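Side-chain contacts in paenibacillus xanthan lyase (Paenibacillus, PDB 6F2P), which cleaves the polysaccharide xanthan as a lyase, probably by the beta-elimination at uronic acid residues that is usual in polysaccharide lyase family 8: residues A[61-66]-A[71-76]; A[110-113]-A[119-122]. All coordinates share one frame; numbering follows the deposited sequence.

Contact 1: residues A[61-66]-A[71-76]; sequences APFGSD and TTTYRH
Ala61 and Thr72 bring the two backbones closest, their CA atoms 6.3 Å apart, where the irregular segment 61-66 passes beside helical residues 71-76. The helix is 68-85 of the N-terminal alpha-helical domain, which in family 8 lyases is an alpha/alpha toroid, and the contact shows how an interhelical loop folds back on the helix it introduces. The CB of Ala61 points at the helix and lies 4.0 Å from the CB of Thr72. Phe63 arrives differently: chi1 of -69° sets CG beside the backbone N, opposite the carbonyl carbon, and although CB does not point at the helix, the ring end does come near, CZ lying 3.3 Å from Thr73 OG1 as the two side chains cross obliquely. Cutting Phe63 back to an alanine is likely to open a gap beside Met108 of helix 95-111 and take from Thr73 the ring packed against its OG1. Thr73 OG1 is hydrogen-bonded to Ser69 O, and Thr72 OG1 likewise to Thr68 O. No direct hydrogen bond joins the segments; a water does so instead, donating to Ala61 O at 2.6 Å and to Thr73 OG1 at 3.0 Å. The same Ala61 O sits over the centre of the Phe63 ring, 3.9 Å above its plane.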
loop_
_atom_site.group_PDB
_atom_site.type_symbol
_atom_site.label_atom_id
_atom_site.label_comp_id
_atom_site.label_asym_id
_atom_site.label_seq_id
_atom_site.Cartn_x
_atom_site.Cartn_y
_atom_site.Cartn_z
ATOM N N ALA A 61 -1.351 -43.414 -17.138
ATOM C CA ALA A 61 -2.239 -42.470 -17.793
ATOM C C ALA A 61 -3.395 -43.194 -18.453
ATOM O O ALA A 61 -3.502 -43.187 -19.679
ATOM C CB ALA A 61 -1.476 -41.652 -18.820
ATOM N N PRO A 62 -4.267 -43.819 -17.646
ATOM C CA PRO A 62 -5.416 -44.561 -18.186
ATOM C C PRO A 62 -6.482 -43.621 -18.729
ATOM O O PRO A 62 -6.617 -42.507 -18.230
ATOM C CB PRO A 62 -5.963 -45.295 -16.963
ATOM C CG PRO A 62 -5.554 -44.441 -15.801
ATOM C CD PRO A 62 -4.230 -43.843 -16.172
ATOM N N PHE A 63 -7.238 -44.063 -19.725
ATOM C CA PHE A 63 -8.218 -43.186 -20.346
ATOM C C PHE A 63 -9.654 -43.497 -19.965
ATOM O O PHE A 63 -9.954 -44.559 -19.406
ATOM C CB PHE A 63 -8.073 -43.209 -21.865
ATOM C CG PHE A 63 -6.816 -42.576 -22.346
ATOM C CD1 PHE A 63 -6.576 -41.231 -22.111
ATOM C CD2 PHE A 63 -5.863 -43.319 -23.018
ATOM C CE1 PHE A 63 -5.406 -40.639 -22.537
ATOM C CE2 PHE A 63 -4.689 -42.732 -23.453
ATOM C CZ PHE A 63 -4.461 -41.392 -23.209
ATOM N N GLY A 64 -10.535 -42.550 -20.273
ATOM C CA GLY A 64 -11.960 -42.759 -20.150
ATOM C C GLY A 64 -12.643 -41.831 -19.172
ATOM O O GLY A 64 -13.782 -41.413 -19.402
ATOM N N SER A 65 -11.961 -41.500 -18.081
ATOM C CA SER A 65 -12.623 -40.781 -16.997
ATOM C C SER A 65 -11.789 -39.676 -16.358
ATOM O O SER A 65 -12.346 -38.745 -15.769
ATOM C CB SER A 65 -13.113 -41.762 -15.926
ATOM O OG SER A 65 -12.019 -42.378 -15.272
ATOM N N ASP A 66 -10.466 -39.780 -16.459
ATOM C CA ASP A 66 -9.579 -38.716 -15.979
ATOM C C ASP A 66 -8.828 -38.059 -17.136
ATOM O O ASP A 66 -7.977 -38.686 -17.769
ATOM C CB ASP A 66 -8.577 -39.258 -14.967
ATOM C CG ASP A 66 -7.832 -38.158 -14.240
ATOM O OD1 ASP A 66 -7.919 -36.981 -14.669
ATOM O OD2 ASP A 66 -7.152 -38.473 -13.238
ATOM N N THR A 71 -2.794 -34.983 -20.924
ATOM C CA THR A 71 -1.582 -34.200 -20.743
ATOM C C THR A 71 -0.390 -35.099 -20.459
ATOM O O THR A 71 0.699 -34.914 -21.025
ATOM C CB THR A 71 -1.745 -33.198 -19.570
ATOM O OG1 THR A 71 -2.773 -32.253 -19.883
ATOM C CG2 THR A 71 -0.442 -32.455 -19.285
ATOM N N THR A 72 -0.604 -36.072 -19.574
ATOM C CA THR A 72 0.462 -36.969 -19.134
ATOM C C THR A 72 1.028 -37.743 -20.312
ATOM O O THR A 72 2.251 -37.844 -20.475
ATOM C CB THR A 72 -0.038 -37.962 -18.079
ATOM O OG1 THR A 72 -0.761 -37.249 -17.075
ATOM C CG2 THR A 72 1.123 -38.676 -17.426
ATOM N N THR A 73 0.131 -38.274 -21.137
ATOM C CA THR A 73 0.532 -39.039 -22.304
ATOM C C THR A 73 1.390 -38.181 -23.223
ATOM O O THR A 73 2.485 -38.600 -23.628
ATOM C CB THR A 73 -0.692 -39.569 -23.081
ATOM O OG1 THR A 73 -1.469 -40.430 -22.236
ATOM C CG2 THR A 73 -0.250 -40.328 -24.312
ATOM N N TYR A 74 0.903 -36.975 -23.538
ATOM C CA TYR A 74 1.612 -36.097 -24.469
ATOM C C TYR A 74 2.929 -35.597 -23.894
ATOM O O TYR A 74 3.882 -35.378 -24.637
ATOM C CB TYR A 74 0.750 -34.922 -24.910
ATOM C CG TYR A 74 -0.241 -35.251 -26.000
ATOM C CD1 TYR A 74 0.159 -35.879 -27.171
ATOM C CD2 TYR A 74 -1.585 -34.928 -25.858
ATOM C CE1 TYR A 74 -0.762 -36.181 -28.177
ATOM C CE2 TYR A 74 -2.503 -35.223 -26.850
ATOM C CZ TYR A 74 -2.090 -35.849 -28.003
ATOM O OH TYR A 74 -3.014 -36.137 -28.982
ATOM N N ARG A 75 3.002 -35.421 -22.580
ATOM C CA ARG A 75 4.283 -35.049 -21.984
ATOM C C ARG A 75 5.293 -36.187 -22.124
ATOM O O ARG A 75 6.461 -35.953 -22.457
ATOM C CB ARG A 75 4.128 -34.607 -20.525
ATOM C CG ARG A 75 3.321 -33.335 -20.385
ATOM C CD ARG A 75 3.288 -32.763 -18.977
ATOM N NE ARG A 75 2.747 -31.405 -19.015
ATOM C CZ ARG A 75 2.574 -30.619 -17.956
ATOM N NH1 ARG A 75 2.898 -31.052 -16.743
ATOM N NH2 ARG A 75 2.076 -29.394 -18.114
ATOM N N HIS A 76 4.839 -37.416 -21.887
ATOM C CA HIS A 76 5.694 -38.585 -22.075
ATOM C C HIS A 76 6.206 -38.646 -23.510
ATOM O O HIS A 76 7.417 -38.774 -23.730
ATOM C CB HIS A 76 4.959 -39.869 -21.713
ATOM C CG HIS A 76 4.659 -39.998 -20.257
ATOM N ND1 HIS A 76 5.190 -39.149 -19.312
ATOM C CD2 HIS A 76 3.882 -40.877 -19.577
ATOM C CE1 HIS A 76 4.748 -39.496 -18.110
ATOM N NE2 HIS A 76 3.956 -40.544 -18.252
HETATM O O HOH W 1 -1.989 -43.383 -21.792
#

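Contact 2: residues A[110-113]-A[119-122]; sequences ANQF and QYQN
Gln112 and Tyr120 meet although their backbones stand well apart, the CA atoms 10.2 Å from each other, between the point where the chain leaves helix 95-111 and the loop that leads into helix 123-141. Only the ends of these two side chains meet. The Gln112 chain, bent at chi2 (-57°), brings its amide to the Tyr120 hydroxyl from the edge of the ring, near the ring plane, and the amide and ring planes stand 63° apart. As modelled, NE2 lies 2.5 Å from OH, but the amide is probably turned over, so which of its atoms faces the hydroxyl remains doubtful. The hydroxyl is hydrogen-bonded to the backbone N of Gly64, and the ring packs edge-to-face with Trp126 of the following helix, whose NE1 is hydrogen-bonded to Tyr120 O. Beyond Tyr120 the loop is tied by side-chain bonds, within itself and to Ser67. Gln121 OE1 accepts the N-H of Asn122 at 3.1 Å, with the donor tilted above the carbonyl plane, and also bonds Ser67 N. Asn122, its CG anti to the backbone N (chi1 -175°), offers OD1 to Trp124 N. This is a classic asparagine N-cap at the start of helix 123-141, ending the loop that joins it to helix 95-111 in the family 8 alpha/alpha-toroid domain.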
loop_
_atom_site.group_PDB
_atom_site.type_symbol
_atom_site.label_atom_id
_atom_site.label_comp_id
_atom_site.label_asym_id
_atom_site.label_seq_id
_atom_site.Cartn_x
_atom_site.Cartn_y
_atom_site.Cartn_z
ATOM N N ALA A 110 -6.626 -41.275 -33.073
ATOM C CA ALA A 110 -7.670 -42.218 -33.443
ATOM C C ALA A 110 -8.586 -42.533 -32.279
ATOM O O ALA A 110 -9.699 -43.010 -32.480
ATOM C CB ALA A 110 -7.065 -43.502 -33.989
ATOM N N ASN A 111 -8.128 -42.260 -31.063
ATOM C CA ASN A 111 -8.789 -42.820 -29.890
ATOM C C ASN A 111 -9.176 -41.828 -28.801
ATOM O O ASN A 111 -10.219 -41.978 -28.157
ATOM C CB ASN A 111 -7.916 -43.929 -29.303
ATOM C CG ASN A 111 -7.783 -45.114 -30.241
ATOM O OD1 ASN A 111 -6.725 -45.349 -30.821
ATOM N ND2 ASN A 111 -8.867 -45.862 -30.401
ATOM N N GLN A 112 -8.341 -40.814 -28.604
ATOM C CA GLN A 112 -8.503 -39.914 -27.472
ATOM C C GLN A 112 -8.578 -38.435 -27.837
ATOM O O GLN A 112 -9.518 -37.750 -27.436
ATOM C CB GLN A 112 -7.381 -40.155 -26.460
ATOM C CG GLN A 112 -7.608 -41.392 -25.618
ATOM C CD GLN A 112 -8.929 -41.327 -24.894
ATOM O OE1 GLN A 112 -9.762 -42.223 -25.020
ATOM N NE2 GLN A 112 -9.135 -40.253 -24.131
ATOM N N PHE A 113 -7.590 -37.954 -28.589
ATOM C CA PHE A 113 -7.437 -36.522 -28.843
ATOM C C PHE A 113 -7.473 -36.188 -30.325
ATOM O O PHE A 113 -6.476 -36.347 -31.044
ATOM C CB PHE A 113 -6.129 -36.005 -28.247
ATOM C CG PHE A 113 -6.047 -34.514 -28.192
ATOM C CD1 PHE A 113 -6.589 -33.818 -27.121
ATOM C CD2 PHE A 113 -5.441 -33.798 -29.214
ATOM C CE1 PHE A 113 -6.524 -32.428 -27.063
ATOM C CE2 PHE A 113 -5.369 -32.416 -29.162
ATOM C CZ PHE A 113 -5.913 -31.728 -28.086
ATOM N N GLN A 119 -14.693 -34.439 -24.652
ATOM C CA GLN A 119 -13.814 -33.806 -23.677
ATOM C C GLN A 119 -14.335 -34.036 -22.275
ATOM O O GLN A 119 -14.862 -33.132 -21.637
ATOM C CB GLN A 119 -13.686 -32.315 -23.965
ATOM C CG GLN A 119 -13.194 -32.026 -25.370
ATOM C CD GLN A 119 -13.335 -30.574 -25.743
ATOM O OE1 GLN A 119 -12.859 -29.689 -25.026
ATOM N NE2 GLN A 119 -14.002 -30.312 -26.868
ATOM N N TYR A 120 -14.188 -35.269 -21.812
ATOM C CA TYR A 120 -14.754 -35.682 -20.541
ATOM C C TYR A 120 -13.962 -35.115 -19.383
ATOM O O TYR A 120 -12.780 -34.796 -19.520
ATOM C CB TYR A 120 -14.813 -37.214 -20.456
ATOM C CG TYR A 120 -13.526 -37.906 -20.826
ATOM C CD1 TYR A 120 -12.524 -38.106 -19.881
ATOM C CD2 TYR A 120 -13.308 -38.360 -22.121
ATOM C CE1 TYR A 120 -11.341 -38.740 -20.215
ATOM C CE2 TYR A 120 -12.128 -38.998 -22.467
ATOM C CZ TYR A 120 -11.148 -39.183 -21.512
ATOM O OH TYR A 120 -9.972 -39.817 -21.853
ATOM N N GLN A 121 -14.635 -34.977 -18.248
ATOM C CA GLN A 121 -14.008 -34.477 -17.035
ATOM C C GLN A 121 -13.365 -33.076 -17.188
ATOM O O GLN A 121 -14.000 -32.143 -17.691
ATOM C CB GLN A 121 -13.008 -35.505 -16.495
ATOM C CG GLN A 121 -12.838 -35.458 -14.983
ATOM C CD GLN A 121 -11.388 -35.435 -14.563
ATOM O OE1 GLN A 121 -10.493 -35.197 -15.381
ATOM N NE2 GLN A 121 -11.142 -35.687 -13.279
ATOM N N ASN A 122 -12.111 -32.945 -16.758
ATOM C CA ASN A 122 -11.467 -31.639 -16.596
ATOM C C ASN A 122 -11.060 -30.940 -17.903
ATOM O O ASN A 122 -10.296 -31.475 -18.703
ATOM C CB ASN A 122 -10.274 -31.762 -15.645
ATOM C CG ASN A 122 -9.630 -30.419 -15.322
ATOM O OD1 ASN A 122 -10.171 -29.356 -15.629
ATOM N ND2 ASN A 122 -8.463 -30.469 -14.689
#

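Both contacts belong to the N-terminal alpha-helical domain, with centres 9 Å apart and about 44 and 46 Å from the centre of the chain. They come in series: contact 1 closes on helix 68-85 before contact 2 opens at the end of helix 95-111, the next helix along the chain. The loops before helix 68-85 and before helix 123-141 meet directly, Ser65 O packing 3.4 Å from Gln121 CB, while deeper down Tyr74 and Phe113 pack edge-to-face. Contact 1 thus sets a loop against the helix it leads into, contact 2 brings the exit of one helix to the loop before the next, and the two loops pack on each other at the surface of the domain.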